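Local atomic coordinates of hemolysin (PDB entry 2R2Z), a protein that belongs to the UPF0053 family of membrane proteins and probably binds flavin adenine dinucleotide; the piece here is its transporter-associated (CorC_HlyC) domain. Residues D15-R23 against R81-F89; Y48-E59 against L72-L82. All coordinates share one frame; numbering follows the deposited sequence. Where two conformers were deposited one is given.

Overall arrangement
Both contacts use strand 81-89 of one antiparallel sheet, sharing R81 and L82. Interaction 1 joins that strand edge to edge with strand 17-21, near the centre of the chain: backbone hydrogen bonds dominate, with a largely buried, mainly apolar face and a mixed face where E17 meets R86. Interaction 2 sets helix 45-53 and the loop after it against strand 70-78 and the start of 81-89; side-chain packing does most of the work there, from a buried leucine core to an exposed edge where zinc-bound E59 meets the turn 78-81. The two contacts meet where V87 packs on L72 and where the backbones of strands 70-78 and 81-89 pair.

Interaction 1 of 2, residues D15-R23 against R81-F89; sequences DNEYLVQGR and RLLVLRVHF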
loop_
_atom_site.group_PDB
_atom_site.type_symbol
_atom_site.label_atom_id
_atom_site.label_comp_id
_atom_site.label_asym_id
_atom_site.label_seq_id
_atom_site.Cartn_x
_atom_site.Cartn_y
_atom_site.Cartn_z
ATOM N N ASP A 15 -12.084 8.764 7.944
ATOM C CA ASP A 15 -12.631 7.472 8.329
ATOM C C ASP A 15 -12.237 6.434 7.273
ATOM O O ASP A 15 -12.421 6.640 6.066
ATOM C CB ASP A 15 -14.158 7.500 8.393
ATOM C CG ASP A 15 -14.696 8.270 9.578
ATOM O OD1 ASP A 15 -13.921 8.952 10.225
ATOM O OD2 ASP A 15 -15.910 8.149 9.860
ATOM N N ASN A 16 -11.672 5.320 7.726
ATOM C CA ASN A 16 -11.364 4.193 6.859
ATOM C C ASN A 16 -10.339 4.463 5.765
ATOM O O ASN A 16 -10.237 3.674 4.828
ATOM C CB ASN A 16 -12.644 3.618 6.232
ATOM C CG ASN A 16 -13.709 3.383 7.250
ATOM O OD1 ASN A 16 -14.840 3.877 7.112
ATOM N ND2 ASN A 16 -13.342 2.720 8.325
ATOM N N GLU A 17 -9.542 5.516 5.918
ATOM C CA GLU A 17 -8.600 5.884 4.862
ATOM C C GLU A 17 -7.309 6.420 5.443
ATOM O O GLU A 17 -7.322 7.297 6.318
ATOM C CB GLU A 17 -9.241 6.911 3.949
ATOM C CG GLU A 17 -8.550 7.093 2.613
ATOM C CD GLU A 17 -9.380 7.930 1.663
ATOM O OE1 GLU A 17 -10.585 8.163 1.911
ATOM O OE2 GLU A 17 -8.835 8.367 0.650
ATOM N N TYR A 18 -6.198 5.900 4.916
ATOM C CA TYR A 18 -4.866 6.150 5.474
ATOM C C TYR A 18 -3.869 6.312 4.341
ATOM O O TYR A 18 -4.092 5.807 3.225
ATOM C CB TYR A 18 -4.418 4.963 6.363
ATOM C CG TYR A 18 -5.351 4.677 7.518
ATOM C CD1 TYR A 18 -5.047 5.114 8.806
ATOM C CD2 TYR A 18 -6.563 4.027 7.309
ATOM C CE1 TYR A 18 -5.927 4.865 9.868
ATOM C CE2 TYR A 18 -7.450 3.805 8.344
ATOM C CZ TYR A 18 -7.127 4.236 9.615
ATOM O OH TYR A 18 -8.028 3.976 10.628
ATOM N N LEU A 19 -2.772 7.007 4.625
ATOM C CA LEU A 19 -1.596 7.035 3.758
ATOM C C LEU A 19 -0.504 6.240 4.448
ATOM O O LEU A 19 -0.245 6.422 5.634
ATOM C CB LEU A 19 -1.129 8.478 3.507
ATOM C CG LEU A 19 -2.157 9.367 2.805
ATOM C CD1 LEU A 19 -1.665 10.817 2.748
ATOM C CD2 LEU A 19 -2.472 8.872 1.394
ATOM N N VAL A 20 0.119 5.348 3.697
ATOM C CA VAL A 20 1.117 4.424 4.235
ATOM C C VAL A 20 2.411 4.590 3.454
ATOM O O VAL A 20 2.401 4.561 2.219
ATOM C CB VAL A 20 0.601 2.974 4.137
ATOM C CG1 VAL A 20 1.726 1.941 4.416
ATOM C CG2 VAL A 20 -0.575 2.797 5.091
ATOM N N GLN A 21 3.521 4.795 4.157
ATOM C CA GLN A 21 4.812 4.874 3.501
ATOM C C GLN A 21 5.178 3.520 2.897
ATOM O O GLN A 21 4.981 2.469 3.514
ATOM C CB GLN A 21 5.877 5.348 4.504
ATOM C CG GLN A 21 5.538 6.720 5.131
ATOM C CD GLN A 21 5.548 7.839 4.108
ATOM O OE1 GLN A 21 6.503 7.970 3.351
ATOM N NE2 GLN A 21 4.490 8.647 4.077
ATOM N N GLY A 22 5.729 3.553 1.688
ATOM C CA GLY A 22 6.165 2.340 0.992
ATOM C C GLY A 22 7.114 1.477 1.813
ATOM O O GLY A 22 7.119 0.244 1.684
ATOM N N ARG A 23 7.939 2.118 2.644
ATOM C CA ARG A 23 8.899 1.373 3.452
ATOM C C ARG A 23 8.292 0.585 4.610
ATOM O O ARG A 23 8.990 -0.221 5.226
ATOM C CB ARG A 23 9.973 2.306 4.016
ATOM C CG ARG A 23 9.422 3.374 4.955
ATOM C CD ARG A 23 10.530 4.094 5.742
ATOM N NE ARG A 23 11.594 4.623 4.891
ATOM C CZ ARG A 23 11.563 5.789 4.262
ATOM N NH1 ARG A 23 10.496 6.574 4.352
ATOM N NH2 ARG A 23 12.607 6.161 3.526
ATOM N N ARG A 81 10.181 4.357 -7.733
ATOM C CA ARG A 81 9.921 4.001 -6.351
ATOM C C ARG A 81 8.505 4.382 -5.928
ATOM O O ARG A 81 8.070 5.525 -6.124
ATOM C CB ARG A 81 10.909 4.713 -5.443
ATOM C CG ARG A 81 10.623 4.519 -3.976
ATOM C CD ARG A 81 11.616 5.291 -3.146
ATOM N NE ARG A 81 11.433 5.075 -1.716
ATOM C CZ ARG A 81 12.253 5.573 -0.799
ATOM N NH1 ARG A 81 13.307 6.289 -1.169
ATOM N NH2 ARG A 81 12.030 5.344 0.480
ATOM N N LEU A 82 7.791 3.423 -5.348
ATOM C CA LEU A 82 6.490 3.703 -4.764
ATOM C C LEU A 82 6.689 4.273 -3.371
ATOM O O LEU A 82 7.044 3.553 -2.434
ATOM C CB LEU A 82 5.632 2.440 -4.755
ATOM C CG LEU A 82 4.320 2.492 -3.965
ATOM C CD1 LEU A 82 3.453 3.683 -4.385
ATOM C CD2 LEU A 82 3.553 1.190 -4.165
ATOM N N LEU A 83 6.503 5.566 -3.248
ATOM C CA LEU A 83 6.766 6.310 -2.016
ATOM C C LEU A 83 5.632 6.168 -0.990
ATOM O O LEU A 83 5.899 6.008 0.167
ATOM C CB LEU A 83 6.978 7.802 -2.300
ATOM C CG LEU A 83 8.314 8.403 -2.722
ATOM C CD1 LEU A 83 8.213 9.923 -2.665
ATOM C CD2 LEU A 83 9.462 7.931 -1.847
ATOM N N VAL A 84 4.405 6.379 -1.473
ATOM C CA VAL A 84 3.253 6.436 -0.568
ATOM C C VAL A 84 2.095 5.682 -1.188
ATOM O O VAL A 84 1.786 5.867 -2.378
ATOM C CB VAL A 84 2.833 7.918 -0.274
ATOM C CG1 VAL A 84 1.690 7.958 0.721
ATOM C CG2 VAL A 84 4.018 8.723 0.287
ATOM N N LEU A 85 1.454 4.856 -0.364
ATOM C CA LEU A 85 0.224 4.155 -0.743
ATOM C C LEU A 85 -0.953 4.832 -0.080
ATOM O O LEU A 85 -0.836 5.295 1.045
ATOM C CB LEU A 85 0.262 2.695 -0.232
ATOM C CG LEU A 85 1.215 1.704 -0.890
ATOM C CD1 LEU A 85 2.659 1.940 -0.425
ATOM C CD2 LEU A 85 0.808 0.283 -0.547
ATOM N N ARG A 86 -2.094 4.850 -0.748
ATOM C CA ARG A 86 -3.343 5.160 -0.083
ATOM C C ARG A 86 -4.055 3.848 0.199
ATOM O O ARG A 86 -4.049 2.946 -0.635
ATOM C CB ARG A 86 -4.197 6.066 -0.960
ATOM C CG ARG A 86 -5.526 6.500 -0.321
ATOM C CD ARG A 86 -6.407 7.241 -1.331
ATOM N NE ARG A 86 -5.796 8.465 -1.876
ATOM C CZ ARG A 86 -6.156 9.706 -1.567
ATOM N NH1 ARG A 86 -7.088 9.952 -0.661
ATOM N NH2 ARG A 86 -5.560 10.709 -2.171
ATOM N N VAL A 87 -4.628 3.732 1.389
ATOM C CA VAL A 87 -5.345 2.535 1.772
ATOM C C VAL A 87 -6.756 2.884 2.204
ATOM O O VAL A 87 -6.938 3.758 3.059
ATOM C CB VAL A 87 -4.628 1.856 2.942
ATOM C CG1 VAL A 87 -5.274 0.528 3.263
ATOM C CG2 VAL A 87 -3.116 1.730 2.668
ATOM N N HIS A 88 -7.748 2.250 1.569
ATOM C CA HIS A 88 -9.109 2.346 2.047
ATOM C C HIS A 88 -9.591 1.005 2.561
ATOM O O HIS A 88 -9.326 -0.049 1.977
ATOM C CB HIS A 88 -10.037 2.862 0.963
ATOM C CG HIS A 88 -11.266 3.502 1.511
ATOM N ND1 HIS A 88 -12.348 2.782 1.969
ATOM C CD2 HIS A 88 -11.569 4.802 1.710
ATOM C CE1 HIS A 88 -13.271 3.612 2.412
ATOM N NE2 HIS A 88 -12.824 4.845 2.267
ATOM N N PHE A 89 -10.291 1.045 3.687
ATOM C CA PHE A 89 -10.902 -0.136 4.286
ATOM C C PHE A 89 -12.404 -0.128 4.082
ATOM O O PHE A 89 -13.054 0.887 4.288
ATOM C CB PHE A 89 -10.598 -0.198 5.788
ATOM C CG PHE A 89 -9.152 -0.394 6.092
ATOM C CD1 PHE A 89 -8.634 -1.671 6.189
ATOM C CD2 PHE A 89 -8.295 0.678 6.272
ATOM C CE1 PHE A 89 -7.296 -1.877 6.450
ATOM C CE2 PHE A 89 -6.948 0.479 6.537
ATOM C CZ PHE A 89 -6.449 -0.805 6.623
HETATM O O HOH W 1 9.033 4.682 1.657
#
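Two neighbouring strands of the antiparallel sheet, 17-21 and 81-89, pair here through Y18-V87 and V20-L85, their hydrogen-bonded pairs. Y18 N gives to V87 O (2.9 Å) and V87 N returns to Y18 O, while V20 and L85 exchange a second, nearly straight couple. F89 N to N16 O (2.9 Å) closes one end; at the other, G22 N reaches L83 O from above its carbonyl plane, as strand 17-21 gives way to a turn. One face carries Y18, V20, L85 and V87. CG2 of V20 meets CG2 of V87 at 3.7 Å, each methyl lying beside its own backbone N. Farther along, Y18 CD2 approaches the edge of the F89 ring at CE2 (3.7 Å), with the two ring planes 84° apart. The other face is mixed: L19 CB packs on V84 CG1, and the polar part centres on E17, a zinc-binding residue. Its chain runs extended from CG, which is anti to the backbone N (chi1 -164°), and OE2 takes a 2.7 Å salt bridge from R86 NH1, in the guanidinium plane and nearly along the C-O axis. R86 bends at chi3 (-60°) to bring NH1 there; its NE forms a salt bridge with E75, so the guanidinium is gripped by two acidic residues. Near the turn, R23 NH2 and R81 NH2, two donors, come within 3.2 Å; one water joins R23 N to R81 NH2, accepting from both. On their other sides, strand 10-14 flanks 17-21 and strand 70-78 flanks 81-89, where L83 and V84 both face E76 in a classic beta bulge. Helix 45-53 packs on L85, and F33 of helix 26-33 meets the rings of Y18 and F89.

Interaction 2 of 2, residues Y48-E59 against L72-L82; sequences YLITALGTIPDE and LTAEEMEGTRL. With ZN (zinc ion), chain B.
L49 of the helix lies over neighbouring strands 72-78 and 81-82, against L72, A74 and L82, and its branches divide the work. The L49 and L72 side chains slide past each other in opposite directions, with L49 CD1 on L72 CB at 3.9 Å, whereas CD2 lies against the backbone of T73 and A74. Its CB meets CD2 of L82, whose side chain crosses that of L49 at about a right angle. With CG anti to the backbone N (chi1 -178°), L49 sends both methyls toward strand 72-78. I50, one residue on, runs antiparallel to L82, CG1 against L82 CB. On the other flank Y48 CE2 meets L72 CD1 at 3.6 Å, the two side chains again roughly perpendicular. Past G54, which leaves the helix with positive phi, the chain turns back and I56 and P57 close over selenomethionine M77. The M77 chain bends at chi2 and chi3, curling CE back to I56 CG2 at 3.6 Å and to P57 CD, while P57 CG rests on A74 CB. I56 CG2 also touches T80 in the type II' turn 78-81. The polar end belongs to E59: its side chain is extended beyond CG, the carboxylate binds a zinc ion through OE1 (2.0 Å), and OE2 accepts the N-H of G79 at 2.8 Å, on the anti side and 26° out of the carboxylate plane. That bond helps fix the rotation of the zinc-binding group. One water donates to P57 O and to G79 O, tying loop to turn a second time. D58 ligates another zinc ion. Helix 48-53 thus lies across one face of the sheet, its axis at 113° to strand 72-78; L49 also touches F65 of strand 64-67, and L72 reaches V87 of strand 81-89.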
loop_
_atom_site.group_PDB
_atom_site.type_symbol
_atom_site.label_atom_id
_atom_site.label_comp_id
_atom_site.label_asym_id
_atom_site.label_seq_id
_atom_site.Cartn_x
_atom_site.Cartn_y
_atom_site.Cartn_z
ATOM N N TYR A 48 4.961 -4.943 -2.054
ATOM C CA TYR A 48 3.686 -5.645 -2.125
ATOM C C TYR A 48 2.826 -5.092 -3.265
ATOM O O TYR A 48 2.351 -5.843 -4.127
ATOM C CB TYR A 48 2.960 -5.516 -0.781
ATOM C CG TYR A 48 1.646 -6.265 -0.742
ATOM C CD1 TYR A 48 1.587 -7.580 -0.269
ATOM C CD2 TYR A 48 0.475 -5.670 -1.203
ATOM C CE1 TYR A 48 0.377 -8.268 -0.263
ATOM C CE2 TYR A 48 -0.728 -6.359 -1.214
ATOM C CZ TYR A 48 -0.777 -7.648 -0.738
ATOM O OH TYR A 48 -1.995 -8.277 -0.746
ATOM N N LEU A 49 2.607 -3.789 -3.267
ATOM C CA LEU A 49 1.687 -3.221 -4.240
ATOM C C LEU A 49 2.247 -3.285 -5.656
ATOM O O LEU A 49 1.516 -3.603 -6.587
ATOM C CB LEU A 49 1.253 -1.806 -3.851
ATOM C CG LEU A 49 0.241 -1.154 -4.806
ATOM C CD1 LEU A 49 -1.030 -2.009 -4.995
ATOM C CD2 LEU A 49 -0.161 0.232 -4.328
ATOM N N ILE A 50 3.531 -2.982 -5.815
ATOM C CA ILE A 50 4.158 -3.074 -7.129
ATOM C C ILE A 50 4.010 -4.489 -7.698
ATOM O O ILE A 50 3.596 -4.665 -8.845
ATOM C CB ILE A 50 5.645 -2.624 -7.080
ATOM C CG1 ILE A 50 5.757 -1.099 -6.880
ATOM C CG2 ILE A 50 6.420 -3.112 -8.330
ATOM C CD1 ILE A 50 5.045 -0.227 -7.928
ATOM N N THR A 51 4.306 -5.493 -6.873
ATOM C CA THR A 51 4.211 -6.889 -7.294
ATOM C C THR A 51 2.767 -7.224 -7.662
ATOM O O THR A 51 2.520 -7.832 -8.695
ATOM C CB THR A 51 4.689 -7.835 -6.196
ATOM O OG1 THR A 51 6.055 -7.527 -5.880
ATOM C CG2 THR A 51 4.599 -9.300 -6.665
ATOM N N ALA A 52 1.813 -6.820 -6.826
ATOM C CA ALA A 52 0.410 -7.141 -7.067
ATOM C C ALA A 52 -0.115 -6.475 -8.337
ATOM O O ALA A 52 -0.886 -7.087 -9.084
ATOM C CB ALA A 52 -0.426 -6.751 -5.881
ATOM N N LEU A 53 0.285 -5.231 -8.587
ATOM C CA LEU A 53 -0.133 -4.514 -9.800
ATOM C C LEU A 53 0.453 -5.151 -11.051
ATOM O O LEU A 53 -0.194 -5.184 -12.103
ATOM C CB LEU A 53 0.290 -3.045 -9.745
ATOM C CG LEU A 53 -0.441 -2.163 -8.737
ATOM C CD1 LEU A 53 0.281 -0.825 -8.669
ATOM C CD2 LEU A 53 -1.919 -1.992 -9.087
ATOM N N GLY A 54 1.687 -5.625 -10.936
ATOM C CA GLY A 54 2.391 -6.272 -12.038
ATOM C C GLY A 54 3.112 -5.320 -12.977
ATOM O O GLY A 54 3.817 -5.765 -13.884
ATOM N N THR A 55 2.931 -4.017 -12.761
ATOM C CA THR A 55 3.534 -2.980 -13.604
ATOM C C THR A 55 3.808 -1.776 -12.717
ATOM O O THR A 55 3.023 -1.475 -11.825
ATOM C CB THR A 55 2.586 -2.549 -14.747
ATOM O OG1 THR A 55 2.352 -3.654 -15.625
ATOM C CG2 THR A 55 3.193 -1.417 -15.578
ATOM N N ILE A 56 4.923 -1.090 -12.964
ATOM C CA ILE A 56 5.272 0.119 -12.205
ATOM C C ILE A 56 4.504 1.303 -12.800
ATOM O O ILE A 56 4.610 1.575 -13.990
ATOM C CB ILE A 56 6.803 0.377 -12.215
ATOM C CG1 ILE A 56 7.559 -0.819 -11.616
ATOM C CG2 ILE A 56 7.140 1.639 -11.441
ATOM C CD1 ILE A 56 9.074 -0.705 -11.671
ATOM N N PRO A 57 3.689 1.987 -11.979
ATOM C CA PRO A 57 2.948 3.148 -12.461
ATOM C C PRO A 57 3.879 4.311 -12.849
ATOM O O PRO A 57 4.917 4.492 -12.201
ATOM C CB PRO A 57 2.110 3.552 -11.230
ATOM C CG PRO A 57 2.073 2.323 -10.351
ATOM C CD PRO A 57 3.381 1.661 -10.571
ATOM N N ASP A 58 3.478 5.082 -13.867
ATOM C CA ASP A 58 4.075 6.396 -14.238
ATOM C C ASP A 58 3.873 7.361 -13.064
ATOM O O ASP A 58 2.898 7.219 -12.297
ATOM C CB ASP A 58 3.341 6.902 -15.520
ATOM C CG ASP A 58 3.954 8.162 -16.192
ATOM O OD1 ASP A 58 5.039 8.653 -15.809
ATOM O OD2 ASP A 58 3.306 8.655 -17.166
ATOM N N GLU A 59 4.783 8.315 -12.878
ATOM C CA GLU A 59 4.526 9.373 -11.907
ATOM C C GLU A 59 3.204 10.030 -12.278
ATOM O O GLU A 59 2.962 10.340 -13.458
ATOM C CB GLU A 59 5.641 10.401 -11.904
ATOM C CG GLU A 59 6.922 9.894 -11.293
ATOM C CD GLU A 59 8.063 10.910 -11.406
ATOM O OE1 GLU A 59 8.000 11.721 -12.339
ATOM O OE2 GLU A 59 8.974 10.865 -10.570
ATOM N N LEU A 72 -5.745 -0.769 -2.127
ATOM C CA LEU A 72 -4.424 -0.131 -2.060
ATOM C C LEU A 72 -4.205 0.642 -3.353
ATOM O O LEU A 72 -4.336 0.067 -4.431
ATOM C CB LEU A 72 -3.346 -1.199 -1.934
ATOM C CG LEU A 72 -3.395 -2.076 -0.688
ATOM C CD1 LEU A 72 -2.351 -3.184 -0.830
ATOM C CD2 LEU A 72 -3.152 -1.268 0.567
ATOM N N THR A 73 -3.862 1.912 -3.239
ATOM C CA THR A 73 -3.655 2.750 -4.415
ATOM C C THR A 73 -2.245 3.292 -4.389
ATOM O O THR A 73 -1.730 3.665 -3.339
ATOM C CB THR A 73 -4.664 3.921 -4.437
ATOM O OG1 THR A 73 -5.992 3.386 -4.444
ATOM C CG2 THR A 73 -4.462 4.811 -5.655
ATOM N N ALA A 74 -1.600 3.353 -5.549
ATOM C CA ALA A 74 -0.276 3.940 -5.643
ATOM C C ALA A 74 -0.454 5.449 -5.657
ATOM O O ALA A 74 -0.749 6.034 -6.714
ATOM C CB ALA A 74 0.408 3.460 -6.933
ATOM N N GLU A 75 -0.256 6.089 -4.509
ATOM C CA GLU A 75 -0.574 7.501 -4.368
ATOM C C GLU A 75 0.530 8.423 -4.851
ATOM O O GLU A 75 0.250 9.468 -5.430
ATOM C CB GLU A 75 -0.928 7.810 -2.918
ATOM C CG GLU A 75 -1.607 9.145 -2.763
ATOM C CD GLU A 75 -2.922 9.246 -3.554
ATOM O OE1 GLU A 75 -3.633 8.232 -3.796
ATOM O OE2 GLU A 75 -3.253 10.353 -3.951
ATOM N N GLU A 76 1.781 8.052 -4.577
ATOM C CA GLU A 76 2.924 8.885 -4.945
ATOM C C GLU A 76 4.087 8.032 -5.362
ATOM O O GLU A 76 4.589 7.222 -4.568
ATOM C CB GLU A 76 3.347 9.795 -3.786
ATOM C CG GLU A 76 4.408 10.789 -4.206
ATOM C CD GLU A 76 4.830 11.754 -3.117
ATOM O OE1 GLU A 76 4.380 11.616 -1.959
ATOM O OE2 GLU A 76 5.635 12.665 -3.431
HETATM N N MSE A 77 4.538 8.269 -6.594
HETATM C CA MSE A 77 5.763 7.670 -7.143
HETATM C C MSE A 77 6.879 8.692 -7.121
HETATM O O MSE A 77 6.641 9.884 -7.349
HETATM C CB MSE A 77 5.570 7.256 -8.603
HETATM C CG MSE A 77 4.422 6.304 -8.847
HETATM SE SE MSE A 77 4.636 4.598 -7.960
HETATM C CE MSE A 77 6.289 4.023 -8.852
ATOM N N GLU A 78 8.086 8.224 -6.840
ATOM C CA GLU A 78 9.288 9.036 -7.035
ATOM C C GLU A 78 10.152 8.248 -7.999
ATOM O O GLU A 78 10.828 7.297 -7.605
ATOM C CB GLU A 78 10.005 9.319 -5.703
ATOM C CG GLU A 78 11.280 10.178 -5.834
ATOM C CD GLU A 78 11.809 10.680 -4.501
ATOM O OE1 GLU A 78 11.061 11.399 -3.804
ATOM O OE2 GLU A 78 12.970 10.358 -4.155
ATOM N N GLY A 79 10.099 8.631 -9.268
ATOM C CA GLY A 79 10.647 7.770 -10.321
ATOM C C GLY A 79 9.913 6.443 -10.242
ATOM O O GLY A 79 8.675 6.412 -10.123
ATOM N N THR A 80 10.660 5.350 -10.228
ATOM C CA THR A 80 10.030 4.045 -10.155
ATOM C C THR A 80 9.824 3.544 -8.728
ATOM O O THR A 80 9.331 2.428 -8.544
ATOM C CB THR A 80 10.801 3.005 -10.957
ATOM O OG1 THR A 80 12.132 2.906 -10.456
ATOM C CG2 THR A 80 10.840 3.371 -12.431
ATOM N N ARG A 81 10.181 4.357 -7.733
ATOM C CA ARG A 81 9.921 4.001 -6.351
ATOM C C ARG A 81 8.505 4.382 -5.928
ATOM O O ARG A 81 8.070 5.525 -6.124
ATOM C CB ARG A 81 10.909 4.713 -5.443
ATOM C CG ARG A 81 10.623 4.519 -3.976
ATOM C CD ARG A 81 11.616 5.291 -3.146
ATOM N NE ARG A 81 11.433 5.075 -1.716
ATOM C CZ ARG A 81 12.253 5.573 -0.799
ATOM N NH1 ARG A 81 13.307 6.289 -1.169
ATOM N NH2 ARG A 81 12.030 5.344 0.480
ATOM N N LEU A 82 7.791 3.423 -5.348
ATOM C CA LEU A 82 6.490 3.703 -4.764
ATOM C C LEU A 82 6.689 4.273 -3.371
ATOM O O LEU A 82 7.044 3.553 -2.434
ATOM C CB LEU A 82 5.632 2.440 -4.755
ATOM C CG LEU A 82 4.320 2.492 -3.965
ATOM C CD1 LEU A 82 3.453 3.683 -4.385
ATOM C CD2 LEU A 82 3.553 1.190 -4.165
HETATM ZN ZN ZN B . 9.669 12.734 -12.636
HETATM O O HOH W 2 7.317 5.719 -12.332
#